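Side-chain contacts in iron-regulated outer membrane protein (PDB 4B7O), which imports iron across the outer membrane of Neisseria meningitidis as a TonB-dependent transporter, probably in siderophore-bound form: residues R110-N115 with P614-T619; W492-H495 with S499-S502; K179-N184 with K702-V707; G353-R358 with D515-H520; T81-R86 with N219-K224. All coordinates share one frame; numbering follows the deposited sequence.

The five contacts are spread over a TonB-dependent transporter, a barrel of antiparallel strands closed by an N-terminal plug, and each reaches the barrel wall. Contacts 1 and 5 each join an early plug segment to a later barrel strand, on opposite sides of the chain's centre, their centres about 30 Å apart. Contact 3 ties the link from plug to first barrel strand to the turn before strand 705-712, and its centre lies about 22 Å from that of contact 5. Contacts 2 and 4 are the most widely separated, about 50 Å between centres. Along the chain contact 2 is nested within contact 4, and contact 4 within contact 1, whereas contacts 1, 3 and 5 cross.

Contact 1: residues R110-N115 with P614-T619; sequences RGMGQN and PRFYDT
Met112 reaches Phe616 and Pro614 by folding back on itself: CG stands beside the backbone N (chi1 -59°), and the bends at chi2 and chi3 carry SD and then CE to the strand. Phe616 puts CG on the same side of its own backbone, opposite the carbonyl carbon (chi1 -77°), and this turns the far end of its ring to the methionine. Met112 CE lies 4.0 Å from Phe616 CZ, while Met112 SD is 5.5 Å from the centre of the Phe616 ring, an oblique Met-aromatic contact. The sulfur also rests on the proline, with Met112 SD 4.0 Å from Pro614 CB, as the two side chains run past each other in opposite senses. An unbranched, flexible and polarisable chain suits a site that must meet both a saturated ring and an aromatic one.

This is a seam between plug and barrel. Residues 112-113 form the weakly bonded edge strand of a small antiparallel sheet in the plug, and 615-618 end the barrel strand 603-618. Backbone bonds between Gly111 and Ala633 and between Gly113 and Phe631 show that the chain following that strand also lies against the plug.

Gly111 lets the proline ring come up against bare backbone, with Pro614 CG 3.8 Å from Gly111 O and 4.1 Å from Gly111 CA. Its positive phi of 78° is one that glycine adopts readily. Asn589 of the adjoining strand 578-600 touches both Met112 and Pro614, and Ile587 packs on Phe616.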
# COMPACT_ATOMS: atom_id res chain seq x y z
N ARG A 110 -5.00 3.77 -9.41
CA ARG A 110 -5.29 4.71 -10.49
C ARG A 110 -4.04 5.14 -11.20
O ARG A 110 -3.91 6.29 -11.58
CB ARG A 110 -5.97 5.96 -9.93
CG ARG A 110 -7.46 5.78 -9.65
CD ARG A 110 -8.05 6.95 -8.86
NE ARG A 110 -9.51 6.72 -8.67
CZ ARG A 110 -10.33 7.54 -8.05
NH1 ARG A 110 -9.87 8.67 -7.51
NH2 ARG A 110 -11.62 7.21 -7.94
N GLY A 111 -3.11 4.21 -11.38
CA GLY A 111 -1.82 4.49 -12.02
C GLY A 111 -0.79 5.18 -11.15
O GLY A 111 0.31 5.43 -11.60
N MET A 112 -1.11 5.53 -9.91
CA MET A 112 -0.13 6.28 -9.11
C MET A 112 0.51 5.29 -8.20
O MET A 112 -0.18 4.36 -7.72
CB MET A 112 -0.79 7.37 -8.31
CG MET A 112 -1.51 8.39 -9.15
SD MET A 112 -0.39 9.31 -10.24
CE MET A 112 0.53 10.27 -9.07
N GLY A 113 1.82 5.42 -8.03
CA GLY A 113 2.59 4.38 -7.31
C GLY A 113 2.77 4.66 -5.81
O GLY A 113 2.25 5.66 -5.27
N GLN A 114 3.55 3.81 -5.13
CA GLN A 114 3.68 3.95 -3.66
C GLN A 114 4.43 5.18 -3.18
O GLN A 114 4.43 5.49 -1.99
CB GLN A 114 4.30 2.73 -3.04
CG GLN A 114 3.33 1.58 -2.98
CD GLN A 114 4.04 0.24 -2.87
OE1 GLN A 114 4.82 -0.16 -3.76
NE2 GLN A 114 3.77 -0.47 -1.78
N ASN A 115 5.07 5.89 -4.09
CA ASN A 115 5.54 7.20 -3.74
C ASN A 115 4.37 8.12 -3.29
O ASN A 115 4.58 9.04 -2.52
CB ASN A 115 6.33 7.80 -4.89
CG ASN A 115 6.60 9.27 -4.70
OD1 ASN A 115 7.49 9.66 -3.94
ND2 ASN A 115 5.83 10.11 -5.37
N PRO A 614 -1.99 8.72 -15.92
CA PRO A 614 -1.08 9.48 -15.09
C PRO A 614 0.04 10.05 -15.92
O PRO A 614 0.67 9.33 -16.66
CB PRO A 614 -0.56 8.47 -14.10
CG PRO A 614 -0.64 7.18 -14.83
CD PRO A 614 -1.84 7.28 -15.72
N ARG A 615 0.21 11.36 -15.85
CA ARG A 615 1.12 12.08 -16.74
C ARG A 615 1.96 13.02 -15.91
O ARG A 615 1.41 13.77 -15.11
CB ARG A 615 0.34 12.82 -17.81
CG ARG A 615 -0.06 11.90 -18.92
CD ARG A 615 1.06 10.93 -19.32
NE ARG A 615 0.62 10.14 -20.47
CZ ARG A 615 -0.09 9.00 -20.40
NH1 ARG A 615 -0.41 8.49 -19.23
NH2 ARG A 615 -0.48 8.38 -21.50
N PHE A 616 3.28 12.92 -16.05
CA PHE A 616 4.23 13.70 -15.21
C PHE A 616 4.90 14.76 -16.09
O PHE A 616 5.53 14.39 -17.08
CB PHE A 616 5.27 12.76 -14.61
CG PHE A 616 4.76 11.96 -13.45
CD1 PHE A 616 3.70 11.06 -13.60
CD2 PHE A 616 5.38 12.06 -12.20
CE1 PHE A 616 3.22 10.32 -12.52
CE2 PHE A 616 4.91 11.32 -11.10
CZ PHE A 616 3.83 10.45 -11.27
N TYR A 617 4.71 16.04 -15.76
CA TYR A 617 5.21 17.16 -16.62
C TYR A 617 6.40 17.84 -16.00
O TYR A 617 6.33 18.29 -14.83
CB TYR A 617 4.16 18.25 -16.78
CG TYR A 617 2.96 17.83 -17.54
CD1 TYR A 617 1.95 17.08 -16.91
CD2 TYR A 617 2.83 18.14 -18.87
CE1 TYR A 617 0.84 16.68 -17.61
CE2 TYR A 617 1.71 17.74 -19.59
CZ TYR A 617 0.72 17.02 -18.95
OH TYR A 617 -0.40 16.59 -19.59
N ASP A 618 7.46 17.97 -16.78
CA ASP A 618 8.77 18.43 -16.28
C ASP A 618 8.80 19.93 -16.39
O ASP A 618 8.70 20.46 -17.50
CB ASP A 618 9.89 17.87 -17.18
CG ASP A 618 10.22 16.40 -16.90
OD1 ASP A 618 10.87 16.09 -15.87
OD2 ASP A 618 9.87 15.55 -17.75
N THR A 619 8.97 20.64 -15.30
CA THR A 619 9.17 22.09 -15.49
C THR A 619 10.56 22.56 -15.11
O THR A 619 10.74 23.73 -14.79
CB THR A 619 8.21 22.93 -14.65
OG1 THR A 619 8.39 22.62 -13.26
CG2 THR A 619 6.76 22.72 -15.11

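Contact 2: residues W492-H495 with S499-S502; sequences WQPH and SFSS
Trp492 and Phe500 face each other as an antiparallel hydrogen-bonded pair near the turn of the hairpin 478-493/498-509: Trp492 N gives an almost straight bond to Phe500 O (2.8 Å, 177°), and Phe500 N returns one to Trp492 O (2.9 Å). Trp492 O receives a CA-H...O contact from Ser499 as well, at 3.4 Å from Ser499 CA. Both aromatic side chains lie on one face of the sheet, where Trp492 CD1 and Phe500 CD2 are a loose 4.4 Å apart. Pro494, where the chain turns a corner, touches both rings. Its CD sits 3.5 Å above the plane of the Trp492 ring, displaced toward the rim, while Pro494 CG meets the edge of the other ring, 4.1 Å from Phe500 CE2. A rigid proline suits this corner, since it bends the chain and gives both rings an apolar neighbour.

Gln493 and Ser499 meet away from those rings, with Gln493 CD 4.2 Å from Ser499 CB; Gln493 OE1 is bonded to Arg62 of the N-terminal segment. Polar groups thus gather beside the N-terminal chain and rings on the other face, which is consistent with the aromatic face being the outer surface of the barrel near its periplasmic rim.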
# COMPACT_ATOMS: atom_id res chain seq x y z
N TRP A 492 -25.55 13.10 -2.24
CA TRP A 492 -26.99 13.32 -2.50
C TRP A 492 -27.66 12.00 -2.60
O TRP A 492 -27.42 11.22 -3.52
CB TRP A 492 -27.17 14.11 -3.81
CG TRP A 492 -28.59 14.28 -4.32
CD1 TRP A 492 -29.02 14.22 -5.64
CD2 TRP A 492 -29.83 14.54 -3.54
NE1 TRP A 492 -30.37 14.44 -5.74
CE2 TRP A 492 -30.91 14.66 -4.52
CE3 TRP A 492 -30.11 14.75 -2.21
CZ2 TRP A 492 -32.23 14.93 -4.14
CZ3 TRP A 492 -31.44 15.03 -1.84
CH2 TRP A 492 -32.48 15.14 -2.79
N GLN A 493 -28.51 11.70 -1.64
CA GLN A 493 -29.29 10.49 -1.73
C GLN A 493 -30.81 10.73 -1.92
O GLN A 493 -31.55 10.83 -0.97
CB GLN A 493 -29.00 9.67 -0.49
CG GLN A 493 -29.69 8.34 -0.56
CD GLN A 493 -28.87 7.20 0.01
OE1 GLN A 493 -27.91 7.37 0.84
NE2 GLN A 493 -29.25 5.98 -0.43
N PRO A 494 -31.27 10.82 -3.17
CA PRO A 494 -32.71 11.10 -3.42
C PRO A 494 -33.61 9.91 -3.26
O PRO A 494 -34.81 10.04 -3.24
CB PRO A 494 -32.72 11.53 -4.89
CG PRO A 494 -31.45 10.93 -5.49
CD PRO A 494 -30.44 11.04 -4.37
N HIS A 495 -33.06 8.73 -3.12
CA HIS A 495 -33.92 7.53 -3.16
C HIS A 495 -33.13 6.48 -2.47
O HIS A 495 -31.90 6.46 -2.52
CB HIS A 495 -34.20 7.21 -4.62
CG HIS A 495 -35.02 5.96 -4.88
ND1 HIS A 495 -34.64 4.73 -4.49
CD2 HIS A 495 -36.18 5.78 -5.62
CE1 HIS A 495 -35.53 3.81 -4.93
NE2 HIS A 495 -36.47 4.45 -5.61
N SER A 499 -27.36 6.83 -4.86
CA SER A 499 -26.68 7.96 -4.30
C SER A 499 -25.76 8.62 -5.36
O SER A 499 -25.36 7.96 -6.30
CB SER A 499 -25.99 7.55 -2.97
OG SER A 499 -24.68 7.14 -3.22
N PHE A 500 -25.55 9.92 -5.24
CA PHE A 500 -24.68 10.64 -6.17
C PHE A 500 -23.69 11.44 -5.40
O PHE A 500 -24.02 11.92 -4.33
CB PHE A 500 -25.54 11.52 -7.06
CG PHE A 500 -26.53 10.73 -7.93
CD1 PHE A 500 -26.15 10.25 -9.19
CD2 PHE A 500 -27.81 10.46 -7.48
CE1 PHE A 500 -27.05 9.54 -9.99
CE2 PHE A 500 -28.71 9.71 -8.25
CZ PHE A 500 -28.35 9.27 -9.51
N SER A 501 -22.47 11.57 -5.89
CA SER A 501 -21.43 12.23 -5.06
C SER A 501 -20.45 13.09 -5.80
O SER A 501 -20.25 12.92 -6.98
CB SER A 501 -20.64 11.22 -4.25
OG SER A 501 -19.89 10.35 -5.09
N SER A 502 -19.84 14.05 -5.12
CA SER A 502 -18.72 14.74 -5.71
C SER A 502 -17.85 15.28 -4.64
O SER A 502 -18.26 15.37 -3.53
CB SER A 502 -19.17 15.83 -6.68
OG SER A 502 -20.16 16.62 -6.08

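Contact 3: residues K179-N184 with K702-V707; sequences KGLDKN and KDTLNV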
# COMPACT_ATOMS: atom_id res chain seq x y z
N LYS A 179 -15.92 -15.27 15.88
CA LYS A 179 -17.15 -15.10 15.12
C LYS A 179 -17.94 -16.35 14.90
O LYS A 179 -19.17 -16.32 14.95
CB LYS A 179 -16.89 -14.49 13.76
CG LYS A 179 -17.89 -13.42 13.34
CD LYS A 179 -17.48 -12.02 13.82
CE LYS A 179 -17.85 -10.97 12.77
NZ LYS A 179 -17.68 -9.58 13.29
N GLY A 180 -17.31 -17.47 14.63
CA GLY A 180 -18.21 -18.58 14.36
C GLY A 180 -18.52 -19.45 15.57
O GLY A 180 -19.23 -20.43 15.45
N LEU A 181 -17.93 -19.10 16.73
CA LEU A 181 -17.82 -20.04 17.83
C LEU A 181 -18.87 -19.82 18.85
O LEU A 181 -19.39 -18.72 18.94
CB LEU A 181 -16.49 -19.90 18.49
CG LEU A 181 -15.37 -20.38 17.61
CD1 LEU A 181 -14.08 -19.83 18.22
CD2 LEU A 181 -15.35 -21.92 17.55
N ASP A 182 -19.17 -20.88 19.61
CA ASP A 182 -20.21 -20.90 20.67
C ASP A 182 -19.71 -20.45 22.05
O ASP A 182 -20.46 -20.53 23.00
CB ASP A 182 -20.79 -22.32 20.82
CG ASP A 182 -21.72 -22.70 19.68
OD1 ASP A 182 -22.54 -21.83 19.29
OD2 ASP A 182 -21.65 -23.85 19.17
N LYS A 183 -18.45 -20.01 22.16
CA LYS A 183 -17.86 -19.68 23.46
C LYS A 183 -16.94 -18.45 23.38
O LYS A 183 -16.77 -17.89 22.29
CB LYS A 183 -17.11 -20.88 24.00
CG LYS A 183 -15.94 -21.35 23.15
CD LYS A 183 -15.46 -22.73 23.57
CE LYS A 183 -14.90 -23.49 22.36
NZ LYS A 183 -13.46 -23.32 22.00
N ASN A 184 -16.37 -18.05 24.51
CA ASN A 184 -15.53 -16.83 24.56
C ASN A 184 -14.03 -17.02 24.33
O ASN A 184 -13.26 -16.09 24.49
CB ASN A 184 -15.74 -16.08 25.89
CG ASN A 184 -17.15 -15.55 26.06
OD1 ASN A 184 -17.79 -15.09 25.11
ND2 ASN A 184 -17.65 -15.62 27.28
N LYS A 702 -20.79 -24.31 8.64
CA LYS A 702 -20.62 -23.02 9.23
C LYS A 702 -19.22 -22.44 8.95
O LYS A 702 -18.41 -23.06 8.28
CB LYS A 702 -20.95 -23.12 10.70
CG LYS A 702 -20.18 -24.20 11.41
CD LYS A 702 -20.16 -23.99 12.92
CE LYS A 702 -21.25 -24.78 13.60
NZ LYS A 702 -22.38 -23.88 13.94
N ASP A 703 -18.93 -21.24 9.44
CA ASP A 703 -17.66 -20.60 9.06
C ASP A 703 -16.50 -21.05 9.90
O ASP A 703 -15.49 -20.38 9.96
CB ASP A 703 -17.80 -19.08 9.14
CG ASP A 703 -18.82 -18.54 8.14
OD1 ASP A 703 -19.14 -19.20 7.12
OD2 ASP A 703 -19.32 -17.41 8.37
N THR A 704 -16.60 -22.20 10.55
CA THR A 704 -15.52 -22.60 11.43
C THR A 704 -14.55 -23.52 10.72
O THR A 704 -13.43 -23.77 11.20
CB THR A 704 -16.04 -23.31 12.68
OG1 THR A 704 -17.15 -24.12 12.30
CG2 THR A 704 -16.49 -22.30 13.69
N LEU A 705 -14.97 -24.08 9.60
CA LEU A 705 -14.08 -24.91 8.86
C LEU A 705 -14.28 -24.59 7.40
O LEU A 705 -15.38 -24.82 6.85
CB LEU A 705 -14.33 -26.39 9.20
CG LEU A 705 -13.64 -27.45 8.33
CD1 LEU A 705 -12.11 -27.44 8.49
CD2 LEU A 705 -14.20 -28.82 8.69
N ASN A 706 -13.26 -24.01 6.79
CA ASN A 706 -13.21 -23.87 5.33
C ASN A 706 -12.17 -24.78 4.67
O ASN A 706 -11.01 -24.90 5.14
CB ASN A 706 -12.85 -22.45 4.95
CG ASN A 706 -13.89 -21.46 5.40
OD1 ASN A 706 -15.02 -21.48 4.93
ND2 ASN A 706 -13.50 -20.57 6.28
N VAL A 707 -12.56 -25.38 3.55
CA VAL A 707 -11.61 -26.12 2.74
C VAL A 707 -11.57 -25.46 1.39
O VAL A 707 -12.57 -25.44 0.69
CB VAL A 707 -12.06 -27.57 2.61
CG1 VAL A 707 -10.98 -28.39 1.89
CG2 VAL A 707 -12.33 -28.14 4.01
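A small van der Waals contact without hydrogen bonds, between the link that leads into the first barrel strand and the turn that opens strand 705-712, brings Gly180 and Leu181 against Thr704. The backbones come closest at Gly180 and Thr704, whose CA atoms are 5.7 Å apart. The methyl branch of the threonine does the touching: Thr704 CG2 lies 3.8 Å from Gly180 O and 4.0 Å from Leu181 CD2. Thr704 has a chi1 of 38°, which sets OG1 between the backbone N and the carbonyl carbon and leaves the methyl facing Gly180. Glycine suits the place because the methyl can then settle directly on its backbone, and leucine adds an apolar branch to the same spot. Lys702 lies at the margin, its CD 4.5 Å from Gly180 O. Its NZ is 5.3 Å from Asp182 OD2, so any attraction between these opposite charges is probably weak.

The last barrel strand, 736-744, runs between strands 185-194 and 705-712 and pairs with both, and Thr704 makes a backbone bond to Lys744. Lys183 NZ bonds to the carbonyl of Phe745, which brings this link, just after helix 174-177, close to the C-terminal residue beside the closing strands.

Contact 4: residues G353-R358 with D515-H520; sequences GPNHTR and DALQTH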
# COMPACT_ATOMS: atom_id res chain seq x y z
N GLY A 353 30.10 -8.04 5.01
CA GLY A 353 29.44 -8.76 6.12
C GLY A 353 28.14 -8.08 6.52
O GLY A 353 27.65 -7.21 5.79
N PRO A 354 27.59 -8.44 7.69
CA PRO A 354 26.26 -7.96 8.05
C PRO A 354 26.08 -6.44 7.83
O PRO A 354 26.98 -5.65 8.15
CB PRO A 354 26.12 -8.34 9.54
CG PRO A 354 27.06 -9.47 9.76
CD PRO A 354 28.18 -9.29 8.76
N ASN A 355 24.94 -6.06 7.24
CA ASN A 355 24.55 -4.66 7.09
C ASN A 355 23.13 -4.45 7.60
O ASN A 355 22.24 -5.13 7.13
CB ASN A 355 24.67 -4.22 5.63
CG ASN A 355 24.59 -2.72 5.49
OD1 ASN A 355 24.77 -2.02 6.48
ND2 ASN A 355 24.36 -2.21 4.26
N HIS A 356 22.92 -3.54 8.54
CA HIS A 356 21.63 -3.29 9.17
C HIS A 356 21.21 -1.92 8.79
O HIS A 356 21.99 -0.97 8.92
CB HIS A 356 21.70 -3.32 10.70
CG HIS A 356 21.95 -4.69 11.25
ND1 HIS A 356 23.16 -5.32 11.13
CD2 HIS A 356 21.10 -5.58 11.92
CE1 HIS A 356 23.08 -6.55 11.70
NE2 HIS A 356 21.82 -6.72 12.17
N THR A 357 19.98 -1.80 8.29
CA THR A 357 19.40 -0.52 7.96
C THR A 357 18.02 -0.43 8.60
O THR A 357 17.21 -1.39 8.53
CB THR A 357 19.32 -0.29 6.44
OG1 THR A 357 20.43 -0.95 5.80
CG2 THR A 357 19.36 1.23 6.12
N ARG A 358 17.77 0.72 9.22
CA ARG A 358 16.57 0.89 9.99
C ARG A 358 15.83 2.17 9.63
O ARG A 358 16.46 3.18 9.34
CB ARG A 358 16.92 0.90 11.49
CG ARG A 358 16.09 -0.09 12.29
CD ARG A 358 16.75 -0.53 13.58
NE ARG A 358 16.75 0.55 14.56
CZ ARG A 358 17.87 1.05 15.09
NH1 ARG A 358 19.04 0.54 14.74
NH2 ARG A 358 17.83 2.04 15.98
N ASP A 515 16.42 7.24 -0.44
CA ASP A 515 16.38 5.79 -0.08
C ASP A 515 17.18 5.52 1.17
O ASP A 515 18.33 5.99 1.31
CB ASP A 515 16.97 4.94 -1.21
CG ASP A 515 16.18 5.07 -2.49
OD1 ASP A 515 15.21 5.88 -2.45
OD2 ASP A 515 16.52 4.37 -3.50
N ALA A 516 16.59 4.79 2.09
CA ALA A 516 17.22 4.51 3.38
C ALA A 516 18.57 3.83 3.18
O ALA A 516 19.53 4.14 3.88
CB ALA A 516 16.32 3.61 4.27
N LEU A 517 18.60 2.88 2.25
CA LEU A 517 19.77 2.06 2.03
C LEU A 517 20.95 2.84 1.42
O LEU A 517 22.04 2.31 1.30
CB LEU A 517 19.43 0.85 1.16
CG LEU A 517 20.61 -0.12 1.11
CD1 LEU A 517 21.13 -0.58 2.48
CD2 LEU A 517 20.22 -1.28 0.21
N GLN A 518 20.74 4.10 1.09
CA GLN A 518 21.81 4.87 0.49
C GLN A 518 22.12 6.03 1.34
O GLN A 518 22.97 6.83 1.00
CB GLN A 518 21.43 5.35 -0.90
CG GLN A 518 21.20 4.25 -1.89
CD GLN A 518 21.53 4.73 -3.30
OE1 GLN A 518 22.71 4.81 -3.72
NE2 GLN A 518 20.50 5.07 -4.05
N THR A 519 21.47 6.11 2.48
CA THR A 519 21.69 7.21 3.40
C THR A 519 23.16 7.44 3.87
O THR A 519 23.55 8.58 4.15
CB THR A 519 20.76 7.06 4.59
OG1 THR A 519 19.40 7.03 4.10
CG2 THR A 519 20.94 8.23 5.52
N HIS A 520 23.95 6.36 3.93
CA HIS A 520 25.38 6.43 4.29
C HIS A 520 26.19 7.40 3.46
O HIS A 520 27.24 7.87 3.92
CB HIS A 520 26.00 5.03 4.20
CG HIS A 520 25.66 4.32 2.92
ND1 HIS A 520 26.18 4.69 1.74
CD2 HIS A 520 24.79 3.28 2.67
CE1 HIS A 520 25.69 3.90 0.78
NE2 HIS A 520 24.84 3.04 1.35
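Thr357 and Leu517 mark the closest approach of an extended strand, 355-358, to a single 3-10 turn, 516-518, with their CA atoms 6.5 Å apart. The turn is held by backbone bonds from Gln518 N to Asp515 O and from Thr519 N to Ala516 O, and no hydrogen bond passes between the two segments. Asn355 and Thr357 point to the turn, His356 and Arg358 away from it.

Thr357 uses both of its branches. Its OG1 lies 3.4 Å from Leu517 CD1, the two side chains meeting at about a right angle, and its CG2 is 3.7 Å from Ala516 O. A chi1 of -32°, well off a staggered value, accompanies this double contact. Strand 355-373 belongs to the barrel wall, whereas the turn lies in the loop after strand 498-509 and is tied to the plug by backbone bonds between Ala516 and Gln129 and between Leu517 and Ile130; it therefore sits between wall and plug.

Leucine suits its place because its branched end fills the side facing the strand: Leu517 CD1 also approaches Asn355 ND2, at 4.0 Å, an amide nitrogen hydrogen-bonded to Asp342 OD2. The small Ala516 lets the turn come close, its CB 4.3 Å from Thr357 CG2, while Ile389 of strand 376-391 packs on Ala516 and on Thr519.

Contact 5: residues T81-R86 with N219-K224; sequences TATDMR and NRNDEK
Plug and barrel wall meet here through polar groups: Thr83, just ahead of the short plug helix 85-88, comes up to Asn221 and Glu223 on the barrel strand 212-223. Thr83 OG1 is 3.4 Å from Asn221 ND2, but the angle is poor for a hydrogen bond, and the two side chains cross at about a right angle. Asn221 sends CG opposite its backbone N (chi1 174°), which stretches the amide from the wall to the plug; Thr83 CB is then 3.9 Å from the same ND2. Glu223 passes alongside the threonine with OE2 3.9 Å from Thr83 OG1, while its OE1 takes a hydrogen bond from Asn101 of the plug and a salt bridge from Lys248 of the next barrel strand.

The small Thr83 suits this polar, partly buried part of the interface, since Asn221 and Glu223 can reach up from the wall without a clash of bulk. Asp84 follows as the N-cap of helix 85-88, its OD1 accepting from Glu87 N. Asp84 OD2 lies 5.8 Å from Glu223 OE2, a pair of like charges, and makes a long ion pair with Arg86 NH2 at 3.9 Å, of charges alone, since OD2 lies well out of the guanidinium plane.

Arg220, Asp222 and Lys224, at alternate positions to Asn221 and Glu223, form a salt-bridge network in which Lys224 NZ is 2.9 Å from Asp222 OD2.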
# COMPACT_ATOMS: atom_id res chain seq x y z
N THR A 81 -7.89 -18.64 -1.16
CA THR A 81 -6.67 -19.39 -1.10
C THR A 81 -5.43 -18.46 -1.10
O THR A 81 -4.30 -18.88 -0.90
CB THR A 81 -6.76 -20.35 -2.23
OG1 THR A 81 -6.24 -21.60 -1.81
CG2 THR A 81 -6.12 -19.81 -3.46
N ALA A 82 -5.70 -17.16 -1.25
CA ALA A 82 -4.70 -16.14 -1.40
C ALA A 82 -3.87 -15.92 -0.12
O ALA A 82 -4.38 -16.04 1.02
CB ALA A 82 -5.38 -14.87 -1.84
N THR A 83 -2.56 -15.67 -0.29
CA THR A 83 -1.72 -15.40 0.88
C THR A 83 -0.98 -14.10 0.74
O THR A 83 -0.21 -13.78 1.62
CB THR A 83 -0.67 -16.49 1.11
OG1 THR A 83 0.19 -16.52 -0.04
CG2 THR A 83 -1.35 -17.85 1.30
N ASP A 84 -1.17 -13.36 -0.36
CA ASP A 84 -0.77 -11.96 -0.38
C ASP A 84 -1.89 -11.03 -0.85
O ASP A 84 -2.90 -11.51 -1.37
CB ASP A 84 0.50 -11.73 -1.25
CG ASP A 84 0.33 -12.15 -2.72
OD1 ASP A 84 -0.79 -12.36 -3.24
OD2 ASP A 84 1.36 -12.27 -3.41
N MET A 85 -1.66 -9.72 -0.74
CA MET A 85 -2.59 -8.72 -1.24
C MET A 85 -2.77 -8.71 -2.72
O MET A 85 -3.88 -8.49 -3.20
CB MET A 85 -2.14 -7.33 -0.83
CG MET A 85 -2.19 -7.15 0.68
SD MET A 85 -3.88 -7.09 1.33
CE MET A 85 -3.44 -7.13 3.08
N ARG A 86 -1.71 -8.96 -3.48
CA ARG A 86 -1.89 -8.99 -4.90
C ARG A 86 -3.02 -9.93 -5.36
O ARG A 86 -3.79 -9.57 -6.25
CB ARG A 86 -0.59 -9.31 -5.61
CG ARG A 86 -0.73 -9.44 -7.13
CD ARG A 86 0.65 -9.69 -7.76
NE ARG A 86 1.20 -11.00 -7.36
CZ ARG A 86 2.50 -11.31 -7.32
NH1 ARG A 86 3.44 -10.43 -7.63
NH2 ARG A 86 2.88 -12.53 -6.97
N ASN A 219 1.94 -16.86 11.85
CA ASN A 219 1.71 -17.37 10.51
C ASN A 219 3.00 -17.49 9.73
O ASN A 219 3.85 -16.59 9.72
CB ASN A 219 0.72 -16.48 9.74
CG ASN A 219 -0.13 -17.28 8.76
OD1 ASN A 219 0.22 -17.45 7.55
ND2 ASN A 219 -1.25 -17.82 9.27
N ARG A 220 3.17 -18.60 9.04
CA ARG A 220 4.33 -18.68 8.23
C ARG A 220 3.98 -19.12 6.85
O ARG A 220 3.10 -19.90 6.66
CB ARG A 220 5.38 -19.55 8.86
CG ARG A 220 6.33 -20.16 7.85
CD ARG A 220 7.39 -20.96 8.56
NE ARG A 220 8.63 -21.10 7.79
CZ ARG A 220 9.22 -22.28 7.56
NH1 ARG A 220 8.65 -23.40 8.02
NH2 ARG A 220 10.36 -22.35 6.87
N ASN A 221 4.65 -18.55 5.86
CA ASN A 221 4.42 -18.96 4.51
C ASN A 221 5.74 -19.13 3.80
O ASN A 221 6.48 -18.16 3.57
CB ASN A 221 3.51 -17.98 3.77
CG ASN A 221 3.38 -18.33 2.28
OD1 ASN A 221 3.50 -19.50 1.85
ND2 ASN A 221 3.13 -17.31 1.48
N ASP A 222 6.07 -20.38 3.48
CA ASP A 222 7.38 -20.62 2.95
C ASP A 222 7.35 -20.82 1.45
O ASP A 222 6.85 -21.82 0.96
CB ASP A 222 8.00 -21.82 3.64
CG ASP A 222 9.44 -22.04 3.21
OD1 ASP A 222 10.02 -21.11 2.59
OD2 ASP A 222 9.97 -23.15 3.47
N GLU A 223 7.80 -19.87 0.68
CA GLU A 223 7.56 -20.10 -0.76
C GLU A 223 8.84 -20.32 -1.53
O GLU A 223 9.77 -19.57 -1.38
CB GLU A 223 6.77 -18.95 -1.38
CG GLU A 223 5.36 -18.73 -0.82
CD GLU A 223 4.76 -17.43 -1.34
OE1 GLU A 223 5.49 -16.40 -1.32
OE2 GLU A 223 3.57 -17.43 -1.79
N LYS A 224 8.85 -21.34 -2.37
CA LYS A 224 9.94 -21.56 -3.32
C LYS A 224 9.81 -20.65 -4.53
O LYS A 224 8.86 -19.90 -4.65
CB LYS A 224 9.93 -23.01 -3.85
CG LYS A 224 10.28 -24.10 -2.85
CD LYS A 224 10.88 -23.53 -1.58
CE LYS A 224 10.67 -24.53 -0.44
NZ LYS A 224 11.11 -23.98 0.88